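Side-chain contacts in glycerol kinase, putative (Plasmodium falciparum, PDB 2W40), which probably catalyses the ATP-dependent phosphorylation of glycerol to sn-glycerol 3-phosphate: residues Asp125-Lys128 with Thr132-Asn135; Ala187-Leu192 with Ala306-Ile311; Trp200-Cys205 with Thr211-Leu216; Val282-Ser285 with Ile290-Ile293. All blocks are in the same frame, centred on the assembly; numbering follows the deposited sequence.

Interaction 1. Residues Asp125-Lys128 with Thr132-Asn135. With EDO (1,2-ethanediol), chain B.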
loop_
_atom_site.group_PDB
_atom_site.type_symbol
_atom_site.label_atom_id
_atom_site.label_comp_id
_atom_site.label_asym_id
_atom_site.label_seq_id
_atom_site.Cartn_x
_atom_site.Cartn_y
_atom_site.Cartn_z
ATOM N N ASP C 125 -26.438 -10.519 26.900
ATOM C CA ASP C 125 -26.994 -9.693 27.902
ATOM C C ASP C 125 -26.662 -8.228 27.653
ATOM O O ASP C 125 -27.507 -7.366 27.840
ATOM C CB ASP C 125 -26.453 -10.030 29.286
ATOM C CG ASP C 125 -27.122 -11.265 29.904
ATOM O OD1 ASP C 125 -28.124 -11.801 29.369
ATOM O OD2 ASP C 125 -26.606 -11.678 30.967
ATOM N N ILE C 126 -25.438 -7.964 27.260
ATOM C CA ILE C 126 -25.035 -6.571 26.909
ATOM C C ILE C 126 -25.900 -6.042 25.706
ATOM O O ILE C 126 -26.359 -4.933 25.694
ATOM C CB ILE C 126 -23.510 -6.479 26.663
ATOM C CG1 ILE C 126 -22.740 -7.064 27.903
ATOM C CG2 ILE C 126 -23.140 -5.089 26.167
ATOM C CD1 ILE C 126 -22.879 -6.309 29.090
ATOM N N GLN C 127 -26.093 -6.921 24.739
ATOM C CA GLN C 127 -26.830 -6.592 23.533
ATOM C C GLN C 127 -28.265 -6.343 23.844
ATOM O O GLN C 127 -28.864 -5.366 23.360
ATOM C CB GLN C 127 -26.609 -7.643 22.488
ATOM C CG GLN C 127 -27.331 -7.285 21.136
ATOM C CD GLN C 127 -27.541 -8.477 20.203
ATOM O OE1 GLN C 127 -27.569 -9.675 20.604
ATOM N NE2 GLN C 127 -27.748 -8.139 18.929
ATOM N N LYS C 128 -28.875 -7.174 24.692
ATOM C CA LYS C 128 -30.296 -6.981 25.067
ATOM C C LYS C 128 -30.452 -5.643 25.785
ATOM O O LYS C 128 -31.362 -4.906 25.581
ATOM C CB LYS C 128 -30.817 -8.107 25.934
ATOM C CG LYS C 128 -31.040 -9.486 25.245
ATOM C CD LYS C 128 -31.749 -9.386 23.822
ATOM C CE LYS C 128 -32.028 -10.776 23.202
ATOM N NZ LYS C 128 -31.916 -10.839 21.680
ATOM N N THR C 132 -26.005 -3.400 21.406
ATOM C CA THR C 132 -24.712 -3.745 20.859
ATOM C C THR C 132 -23.940 -4.680 21.816
ATOM O O THR C 132 -24.217 -4.675 22.996
ATOM C CB THR C 132 -23.813 -2.428 20.627
ATOM O OG1 THR C 132 -22.662 -2.752 19.831
ATOM C CG2 THR C 132 -23.514 -1.709 21.994
ATOM N N TYR C 133 -23.014 -5.413 21.201
ATOM C CA TYR C 133 -21.933 -6.071 21.999
ATOM C C TYR C 133 -20.863 -5.032 22.342
ATOM O O TYR C 133 -20.878 -3.928 21.804
ATOM C CB TYR C 133 -21.327 -7.170 21.187
ATOM C CG TYR C 133 -22.225 -8.298 20.727
ATOM C CD1 TYR C 133 -23.171 -8.802 21.520
ATOM C CD2 TYR C 133 -22.137 -8.781 19.471
ATOM C CE1 TYR C 133 -23.915 -9.908 21.185
ATOM C CE2 TYR C 133 -22.975 -9.808 19.055
ATOM C CZ TYR C 133 -23.860 -10.386 19.972
ATOM O OH TYR C 133 -24.707 -11.456 19.583
ATOM N N PHE C 134 -19.992 -5.338 23.314
ATOM C CA PHE C 134 -18.806 -4.511 23.554
ATOM C C PHE C 134 -18.065 -4.369 22.239
ATOM O O PHE C 134 -17.865 -5.338 21.488
ATOM C CB PHE C 134 -17.853 -5.202 24.573
ATOM C CG PHE C 134 -18.374 -5.282 26.010
ATOM C CD1 PHE C 134 -19.369 -4.426 26.521
ATOM C CD2 PHE C 134 -17.876 -6.232 26.882
ATOM C CE1 PHE C 134 -19.831 -4.510 27.873
ATOM C CE2 PHE C 134 -18.389 -6.296 28.208
ATOM C CZ PHE C 134 -19.256 -5.419 28.703
ATOM N N ASN C 135 -17.535 -3.156 22.036
ATOM C CA ASN C 135 -16.732 -2.847 20.886
ATOM C C ASN C 135 -15.827 -1.652 21.168
ATOM O O ASN C 135 -15.930 -1.058 22.225
ATOM C CB ASN C 135 -17.642 -2.663 19.653
ATOM C CG ASN C 135 -18.629 -1.531 19.831
ATOM O OD1 ASN C 135 -18.227 -0.416 20.339
ATOM N ND2 ASN C 135 -19.887 -1.742 19.358
HETATM C C1 EDO B . -24.611 -6.658 17.620
HETATM O O1 EDO B . -25.119 -7.525 16.578
HETATM C C2 EDO B . -23.302 -6.021 17.241
HETATM O O2 EDO B . -22.842 -5.231 18.254
HETATM O O HOH W 1 -28.091 -11.862 19.142
#
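I126 and F134 make the apolar part of this contact, their side chains crossing at about a right angle. I126 CD1 comes within 3.7 Å of F134 CE1, and I126 CG1 lies 4.3 Å from the ring centroid, an off-centre CH-pi contact. With CG1 anti to the carbonyl carbon (chi1 -54°), the other branch, CG2, is left to lean on the backbone, 3.4 Å from T132 O. That oxygen also meets Q127 CA at 3.3 Å in a CA-H...O contact. The backbone here leaves helix 123-130 and doubles back over its last turns, within the N-terminal FGGY domain, and helix 111-118 packs against F134 as well.

Polar groups gather around Q127 and Y133. The Q127 amide plane stands 47° from the tyrosine ring; its NE2 is bonded to S285 O, and its OE1 accepts from a water at 2.7 Å that reaches Y133 OH only weakly. A 1,2-ethanediol, probably from the crystallisation liquor, lays C1 over one face of the Y133 ring. Y133 N donates to O2 of the ethanediol at 3.0 Å, with an N-H...O angle of 163°.

Interaction 2. Residues Ala187-Leu192 with Ala306-Ile311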
loop_
_atom_site.group_PDB
_atom_site.type_symbol
_atom_site.label_atom_id
_atom_site.label_comp_id
_atom_site.label_asym_id
_atom_site.label_seq_id
_atom_site.Cartn_x
_atom_site.Cartn_y
_atom_site.Cartn_z
ATOM N N ALA C 187 -27.466 9.236 23.042
ATOM C CA ALA C 187 -27.358 8.416 24.260
ATOM C C ALA C 187 -27.257 6.930 23.899
ATOM O O ALA C 187 -26.614 6.145 24.628
ATOM C CB ALA C 187 -28.478 8.655 25.264
ATOM N N SER C 188 -27.895 6.509 22.806
ATOM C CA SER C 188 -27.928 5.092 22.397
ATOM C C SER C 188 -26.553 4.583 21.841
ATOM O O SER C 188 -26.392 3.390 21.594
ATOM C CB SER C 188 -29.034 4.880 21.379
ATOM O OG SER C 188 -28.636 5.257 20.074
ATOM N N ARG C 189 -25.610 5.569 21.678
ATOM C CA ARG C 189 -24.314 5.330 21.079
ATOM C C ARG C 189 -23.193 5.226 22.119
ATOM O O ARG C 189 -21.992 5.226 21.820
ATOM C CB ARG C 189 -23.975 6.395 20.077
ATOM C CG ARG C 189 -25.079 6.630 19.082
ATOM C CD ARG C 189 -25.541 5.390 18.355
ATOM N NE ARG C 189 -24.492 4.845 17.470
ATOM C CZ ARG C 189 -24.659 4.031 16.437
ATOM N NH1 ARG C 189 -25.854 3.495 16.149
ATOM N NH2 ARG C 189 -23.634 3.732 15.655
ATOM N N THR C 190 -23.624 5.211 23.362
ATOM C CA THR C 190 -22.662 5.317 24.490
ATOM C C THR C 190 -22.294 3.956 25.153
ATOM O O THR C 190 -21.223 3.888 25.842
ATOM C CB THR C 190 -23.259 6.251 25.606
ATOM O OG1 THR C 190 -24.416 5.626 26.161
ATOM C CG2 THR C 190 -23.474 7.723 25.182
ATOM N N LEU C 191 -23.171 2.947 24.998
ATOM C CA LEU C 191 -23.069 1.636 25.664
ATOM C C LEU C 191 -23.529 1.746 27.143
ATOM O O LEU C 191 -23.310 0.840 27.930
ATOM C CB LEU C 191 -21.700 1.004 25.533
ATOM C CG LEU C 191 -21.555 -0.238 24.680
ATOM C CD1 LEU C 191 -20.065 -0.631 24.339
ATOM C CD2 LEU C 191 -22.254 -1.299 25.352
ATOM N N LEU C 192 -24.106 2.938 27.506
ATOM C CA LEU C 192 -24.584 3.234 28.860
ATOM C C LEU C 192 -26.113 3.331 29.005
ATOM O O LEU C 192 -26.595 3.431 30.149
ATOM C CB LEU C 192 -23.965 4.483 29.447
ATOM C CG LEU C 192 -22.470 4.540 29.378
ATOM C CD1 LEU C 192 -22.079 5.955 29.830
ATOM C CD2 LEU C 192 -21.849 3.413 30.220
ATOM N N ALA C 306 -34.077 1.250 14.762
ATOM C CA ALA C 306 -33.333 1.004 13.535
ATOM C C ALA C 306 -32.330 -0.127 13.779
ATOM O O ALA C 306 -31.962 -0.454 14.925
ATOM C CB ALA C 306 -32.640 2.208 12.991
ATOM N N LEU C 307 -31.914 -0.725 12.693
ATOM C CA LEU C 307 -30.725 -1.637 12.582
ATOM C C LEU C 307 -29.716 -0.867 11.811
ATOM O O LEU C 307 -30.059 -0.189 10.848
ATOM C CB LEU C 307 -31.064 -2.974 11.942
ATOM C CG LEU C 307 -31.606 -4.016 12.827
ATOM C CD1 LEU C 307 -31.987 -5.333 12.015
ATOM C CD2 LEU C 307 -30.703 -4.425 14.006
ATOM N N GLU C 308 -28.479 -0.910 12.236
ATOM C CA GLU C 308 -27.432 -0.114 11.594
ATOM C C GLU C 308 -26.189 -0.952 11.315
ATOM O O GLU C 308 -25.708 -1.735 12.157
ATOM C CB GLU C 308 -26.946 1.056 12.482
ATOM C CG GLU C 308 -25.699 1.822 11.933
ATOM C CD GLU C 308 -25.285 3.080 12.696
ATOM O OE1 GLU C 308 -26.179 3.745 13.296
ATOM O OE2 GLU C 308 -24.082 3.382 12.663
ATOM N N GLY C 309 -25.667 -0.729 10.117
ATOM C CA GLY C 309 -24.396 -1.234 9.634
ATOM C C GLY C 309 -23.445 -0.111 9.459
ATOM O O GLY C 309 -23.699 0.817 8.718
ATOM N N SER C 310 -22.342 -0.175 10.219
ATOM C CA SER C 310 -21.345 0.899 10.278
ATOM C C SER C 310 -20.032 0.466 9.638
ATOM O O SER C 310 -19.578 -0.614 9.890
ATOM C CB SER C 310 -21.079 1.274 11.758
ATOM O OG SER C 310 -22.266 1.355 12.585
ATOM N N ILE C 311 -19.448 1.340 8.814
ATOM C CA ILE C 311 -18.166 1.124 8.127
ATOM C C ILE C 311 -17.251 2.308 8.492
ATOM O O ILE C 311 -17.614 3.501 8.239
ATOM C CB ILE C 311 -18.294 1.072 6.586
ATOM C CG1 ILE C 311 -19.145 -0.153 6.184
ATOM C CG2 ILE C 311 -16.950 1.101 5.897
ATOM C CD1 ILE C 311 -19.486 -0.212 4.720
#
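The R189 guanidinium and the E308 carboxylate are turned only 20° from each other, without being coplanar. Near the plane of the guanidinium, at its edge, stands S310 OG, 4.1 Å from R189 NH2. E308 OE1 meets the guanidinium obliquely, and the bond to it from R189 NH1, at 2.9 Å, is weak, with an N-H...O angle of 120°. R189 NH2 donates to E308 OE2 at 3.0 Å from above the carboxylate plane, 51° out of it. Together they make a two-pronged salt bridge whose bonds are bent. S310 OG adds a second donor to E308 OE2 at 2.7 Å, coming from the same face of the carboxylate as R189 NH2, which should help to fix the rotation of that group.

R189 reaches across because its chain bends at chi2 and chi3, whereas E308 extends straight out from its strand. The charges do not stand alone: R189 NE pairs with E86, and E308 OE1 with R85, so the four side chains form a buried ionic network. The nearest atom of a bound glycerol is about 4 Å from the R189 side chain, consistent with a role in shaping the substrate pocket of this kinase.

R189 sits within a type I turn from A187 to T190, followed by an ST turn in which L192 N donates to T190 OG1. The salt bridge thus joins the loop after helix 184-187, in the N-terminal domain, to strand 304-311 of the C-terminal sheet, between strands 290-295 and 272-279.

Interaction 3. Residues Trp200-Cys205 with Thr211-Leu216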
loop_
_atom_site.group_PDB
_atom_site.type_symbol
_atom_site.label_atom_id
_atom_site.label_comp_id
_atom_site.label_asym_id
_atom_site.label_seq_id
_atom_site.Cartn_x
_atom_site.Cartn_y
_atom_site.Cartn_z
ATOM N N TRP C 200 -30.334 6.050 31.317
ATOM C CA TRP C 200 -28.983 5.616 31.717
ATOM C C TRP C 200 -29.138 4.400 32.610
ATOM O O TRP C 200 -30.013 4.393 33.512
ATOM C CB TRP C 200 -28.261 6.711 32.451
ATOM C CG TRP C 200 -28.046 7.993 31.691
ATOM C CD1 TRP C 200 -28.493 9.202 32.043
ATOM C CD2 TRP C 200 -27.382 8.151 30.438
ATOM N NE1 TRP C 200 -28.117 10.169 31.134
ATOM C CE2 TRP C 200 -27.400 9.559 30.143
ATOM C CE3 TRP C 200 -26.683 7.284 29.570
ATOM C CZ2 TRP C 200 -26.817 10.095 28.984
ATOM C CZ3 TRP C 200 -26.109 7.813 28.414
ATOM C CH2 TRP C 200 -26.144 9.241 28.153
ATOM N N ASP C 201 -28.325 3.394 32.349
ATOM C CA ASP C 201 -28.421 2.097 33.057
ATOM C C ASP C 201 -27.344 1.993 34.147
ATOM O O ASP C 201 -26.118 2.069 33.869
ATOM C CB ASP C 201 -28.256 0.983 32.079
ATOM C CG ASP C 201 -28.536 -0.371 32.725
ATOM O OD1 ASP C 201 -29.682 -0.622 33.156
ATOM O OD2 ASP C 201 -27.526 -1.100 32.874
ATOM N N GLU C 202 -27.811 1.769 35.370
ATOM C CA GLU C 202 -26.903 1.683 36.514
ATOM C C GLU C 202 -25.866 0.566 36.390
ATOM O O GLU C 202 -24.685 0.763 36.664
ATOM C CB GLU C 202 -27.690 1.577 37.849
ATOM C CG GLU C 202 -26.779 1.753 39.061
ATOM C CD GLU C 202 -27.507 1.669 40.400
ATOM O OE1 GLU C 202 -28.753 1.859 40.417
ATOM O OE2 GLU C 202 -26.786 1.394 41.399
ATOM N N LYS C 203 -26.313 -0.590 35.885
ATOM C CA LYS C 203 -25.439 -1.725 35.725
ATOM C C LYS C 203 -24.340 -1.447 34.703
ATOM O O LYS C 203 -23.152 -1.718 34.897
ATOM C CB LYS C 203 -26.260 -2.960 35.323
ATOM C CG LYS C 203 -27.182 -3.579 36.375
ATOM C CD LYS C 203 -27.708 -4.996 35.994
ATOM C CE LYS C 203 -28.905 -5.330 36.897
ATOM N NZ LYS C 203 -30.004 -4.295 36.704
ATOM N N MET C 204 -24.698 -0.878 33.532
ATOM C CA MET C 204 -23.685 -0.524 32.590
ATOM C C MET C 204 -22.702 0.505 33.167
ATOM O O MET C 204 -21.487 0.460 32.895
ATOM C CB MET C 204 -24.320 0.054 31.330
ATOM C CG MET C 204 -25.236 -0.902 30.523
ATOM S SD MET C 204 -24.524 -2.541 30.204
ATOM C CE MET C 204 -22.898 -2.179 29.520
ATOM N N CYS C 205 -23.228 1.506 33.858
ATOM C CA CYS C 205 -22.349 2.513 34.478
ATOM C C CYS C 205 -21.343 1.879 35.421
ATOM O O CYS C 205 -20.196 2.243 35.447
ATOM C CB CYS C 205 -23.178 3.602 35.142
ATOM S SG CYS C 205 -23.973 4.730 33.877
ATOM N N THR C 211 -19.025 5.958 38.672
ATOM C CA THR C 211 -19.538 5.754 40.025
ATOM C C THR C 211 -20.570 6.757 40.453
ATOM O O THR C 211 -21.246 6.578 41.481
ATOM C CB THR C 211 -18.375 5.859 41.058
ATOM O OG1 THR C 211 -17.777 7.143 40.873
ATOM C CG2 THR C 211 -17.315 4.798 40.852
ATOM N N ASN C 212 -20.720 7.839 39.674
ATOM C CA ASN C 212 -21.639 8.927 40.025
ATOM C C ASN C 212 -22.359 9.291 38.734
ATOM O O ASN C 212 -21.795 9.872 37.831
ATOM C CB ASN C 212 -20.836 10.088 40.592
ATOM C CG ASN C 212 -21.672 11.177 41.081
ATOM O OD1 ASN C 212 -22.829 11.289 40.684
ATOM N ND2 ASN C 212 -21.065 12.075 41.891
ATOM N N MET C 213 -23.599 8.845 38.664
ATOM C CA MET C 213 -24.353 9.000 37.431
ATOM C C MET C 213 -24.786 10.441 37.165
ATOM O O MET C 213 -25.330 10.779 36.120
ATOM C CB MET C 213 -25.524 7.987 37.400
ATOM C CG MET C 213 -25.051 6.594 37.113
ATOM S SD MET C 213 -26.333 5.407 37.312
ATOM C CE MET C 213 -27.217 5.528 35.701
ATOM N N SER C 214 -24.594 11.320 38.155
ATOM C CA SER C 214 -24.886 12.710 37.967
ATOM C C SER C 214 -24.078 13.438 36.936
ATOM O O SER C 214 -24.450 14.535 36.545
ATOM C CB SER C 214 -24.821 13.435 39.303
ATOM O OG SER C 214 -23.595 13.854 39.707
ATOM N N VAL C 215 -22.941 12.858 36.544
ATOM C CA VAL C 215 -22.079 13.411 35.506
ATOM C C VAL C 215 -22.632 13.254 34.118
ATOM O O VAL C 215 -22.101 13.815 33.205
ATOM C CB VAL C 215 -20.657 12.826 35.596
ATOM C CG1 VAL C 215 -20.078 13.058 37.045
ATOM C CG2 VAL C 215 -20.642 11.365 35.139
ATOM N N LEU C 216 -23.680 12.413 33.973
ATOM C CA LEU C 216 -24.344 12.165 32.700
ATOM C C LEU C 216 -25.446 13.191 32.468
ATOM O O LEU C 216 -26.216 13.502 33.368
ATOM C CB LEU C 216 -24.814 10.740 32.611
ATOM C CG LEU C 216 -23.729 9.658 32.703
ATOM C CD1 LEU C 216 -24.428 8.298 33.050
ATOM C CD2 LEU C 216 -22.975 9.555 31.435
#
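W200 and L216, whose CA atoms lie 8.1 Å apart, sit at the far ends of two segments running in opposite directions, one entering helix 202-207 and the other leaving through a short 3-10 segment. The start of the helix is N-capped: D201 OD2 accepts from M204 N at 2.9 Å. In the return segment an Asx turn forms where N212 OD1 accepts from S214 N.

Between these backbones the contact is apolar. L216 CB sits over one face of the W200 indole, 3.8 Å from the centroid of the five-membered ring and 19° off its normal, a CH-pi contact; its CD1 branch moves on to C205 SG at 3.7 Å. The indole is held in turn by W200 NE1 bonding to P217 O, just past L216. C205 SG, anti to its own carbonyl carbon (chi1 -73°), faces both L216 and M213.

M213 is the longer reach. Its chain runs out extended and bends only at chi3, which turns the methyl toward W200 CB while SD passes E202, the two side chains crossing at about a right angle. M213 CE ends 3.6 Å from W200 CB and 3.8 Å from C205 SG.

Interaction 4. Residues Val282-Ser285 with Ile290-Ile293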
loop_
_atom_site.group_PDB
_atom_site.type_symbol
_atom_site.label_atom_id
_atom_site.label_comp_id
_atom_site.label_asym_id
_atom_site.label_seq_id
_atom_site.Cartn_x
_atom_site.Cartn_y
_atom_site.Cartn_z
ATOM N N VAL C 282 -38.138 -3.244 18.488
ATOM C CA VAL C 282 -36.708 -3.412 18.708
ATOM C C VAL C 282 -36.331 -4.735 18.068
ATOM O O VAL C 282 -36.834 -5.835 18.453
ATOM C CB VAL C 282 -36.415 -3.476 20.182
ATOM C CG1 VAL C 282 -34.903 -3.740 20.472
ATOM C CG2 VAL C 282 -36.948 -2.183 20.863
ATOM N N VAL C 283 -35.438 -4.664 17.120
ATOM C CA VAL C 283 -34.922 -5.843 16.465
ATOM C C VAL C 283 -33.477 -6.039 16.853
ATOM O O VAL C 283 -32.701 -5.163 16.669
ATOM C CB VAL C 283 -35.071 -5.759 14.934
ATOM C CG1 VAL C 283 -34.513 -6.976 14.265
ATOM C CG2 VAL C 283 -36.548 -5.503 14.544
ATOM N N TYR C 284 -33.151 -7.223 17.379
ATOM C CA TYR C 284 -31.803 -7.532 17.781
ATOM C C TYR C 284 -31.206 -8.423 16.682
ATOM O O TYR C 284 -31.729 -9.501 16.364
ATOM C CB TYR C 284 -31.756 -8.253 19.087
ATOM C CG TYR C 284 -32.154 -7.453 20.299
ATOM C CD1 TYR C 284 -31.306 -6.480 20.842
ATOM C CD2 TYR C 284 -33.398 -7.667 20.910
ATOM C CE1 TYR C 284 -31.700 -5.743 21.953
ATOM C CE2 TYR C 284 -33.759 -6.965 22.048
ATOM C CZ TYR C 284 -32.921 -5.976 22.583
ATOM O OH TYR C 284 -33.379 -5.318 23.751
ATOM N N SER C 285 -30.030 -8.020 16.205
ATOM C CA SER C 285 -29.344 -8.687 15.107
ATOM C C SER C 285 -28.737 -9.994 15.619
ATOM O O SER C 285 -28.314 -10.088 16.747
ATOM C CB SER C 285 -28.234 -7.793 14.537
ATOM O OG SER C 285 -27.609 -8.346 13.434
ATOM N N ILE C 290 -26.096 -3.329 14.581
ATOM C CA ILE C 290 -26.367 -2.691 15.889
ATOM C C ILE C 290 -27.824 -2.204 15.955
ATOM O O ILE C 290 -28.323 -1.625 14.996
ATOM C CB ILE C 290 -25.424 -1.471 16.060
ATOM C CG1 ILE C 290 -23.938 -1.900 16.264
ATOM C CG2 ILE C 290 -25.918 -0.518 17.232
ATOM C CD1 ILE C 290 -23.018 -0.797 16.429
ATOM N N THR C 291 -28.487 -2.474 17.060
ATOM C CA THR C 291 -29.842 -1.935 17.347
ATOM C C THR C 291 -29.715 -0.535 17.916
ATOM O O THR C 291 -28.990 -0.381 18.912
ATOM C CB THR C 291 -30.556 -2.811 18.394
ATOM O OG1 THR C 291 -30.523 -4.117 17.938
ATOM C CG2 THR C 291 -31.986 -2.355 18.670
ATOM N N THR C 292 -30.298 0.461 17.281
ATOM C CA THR C 292 -30.179 1.832 17.734
ATOM C C THR C 292 -31.559 2.545 17.670
ATOM O O THR C 292 -32.555 1.966 17.234
ATOM C CB THR C 292 -29.084 2.564 16.903
ATOM O OG1 THR C 292 -28.761 3.785 17.536
ATOM C CG2 THR C 292 -29.618 2.815 15.415
ATOM N N ILE C 293 -31.604 3.710 18.235
ATOM C CA ILE C 293 -32.794 4.537 18.194
ATOM C C ILE C 293 -32.747 5.304 16.844
ATOM O O ILE C 293 -31.672 5.892 16.519
ATOM C CB ILE C 293 -32.867 5.589 19.296
ATOM C CG1 ILE C 293 -32.884 4.993 20.704
ATOM C CG2 ILE C 293 -34.057 6.519 19.020
ATOM C CD1 ILE C 293 -34.041 4.199 20.996
HETATM O O HOH W 2 -28.449 -5.835 17.273
#
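Y284 and T291 bring their CA atoms to 5.9 Å of each other, and S285 and I290 theirs to 6.7 Å, so the two segments run antiparallel through a short connection. The first is irregular; the second begins strand 290-295, an outermost strand of the seven-stranded mixed sheet in the C-terminal domain, one of the two sheets of this sugar kinase/Hsp70/actin-superfamily fold. What crosses between the segments is a side-chain link rather than ordinary strand pairing.

T291 carries it. Its hydroxyl donates to V283 O, the T291 OG1 to V283 O distance being 2.7 Å, at a C=O...donor angle of 137° and with the donor tilted 24° from the carbonyl plane. The same T291 OG1 accepts from a water at 2.8 Å, and that water accepts from S285 N at 2.9 Å. One hydroxyl therefore ties two backbone groups of the irregular segment, one of them directly and the other through solvent.

The chi1 of -53° sets OG1 anti to the T291 carbonyl carbon and CG2 anti to its backbone N, which gives the two branches separate duties. While OG1 makes the polar link and also passes Y284 obliquely, the methyl packs on V282. Within its own segment, V282 CG1 lies 3.6 Å above the Y284 ring plane, offset toward the rim. The Y284 OH bonds to N196, and S285 OG to D402. At the apolar end of the contact, V282 CG1 and T291 CG2 stand 3.7 Å apart, the side chains crossing at about a right angle.

In the fold
From the N terminus, interaction 1 comes first and closes a three-residue loop at the end of helix 123-130. Interaction 2 then opens at 187-192 and closes only at strand 304-311, a long loop that carries the chain from the N-terminal into the C-terminal domain. Interactions 3 and 4 are both nested inside it, each closing a short loop of its own; none cross. Interaction 3 ties the start of helix 202-207 to the loop before strand 218-220, and its D201 N bonds to L192 O. The strands of interactions 4 and 2, 290-295 and 304-311, are neighbours in one sheet. Interactions 1 and 4 touch across the domains, whereas 3 and 4 stay apart.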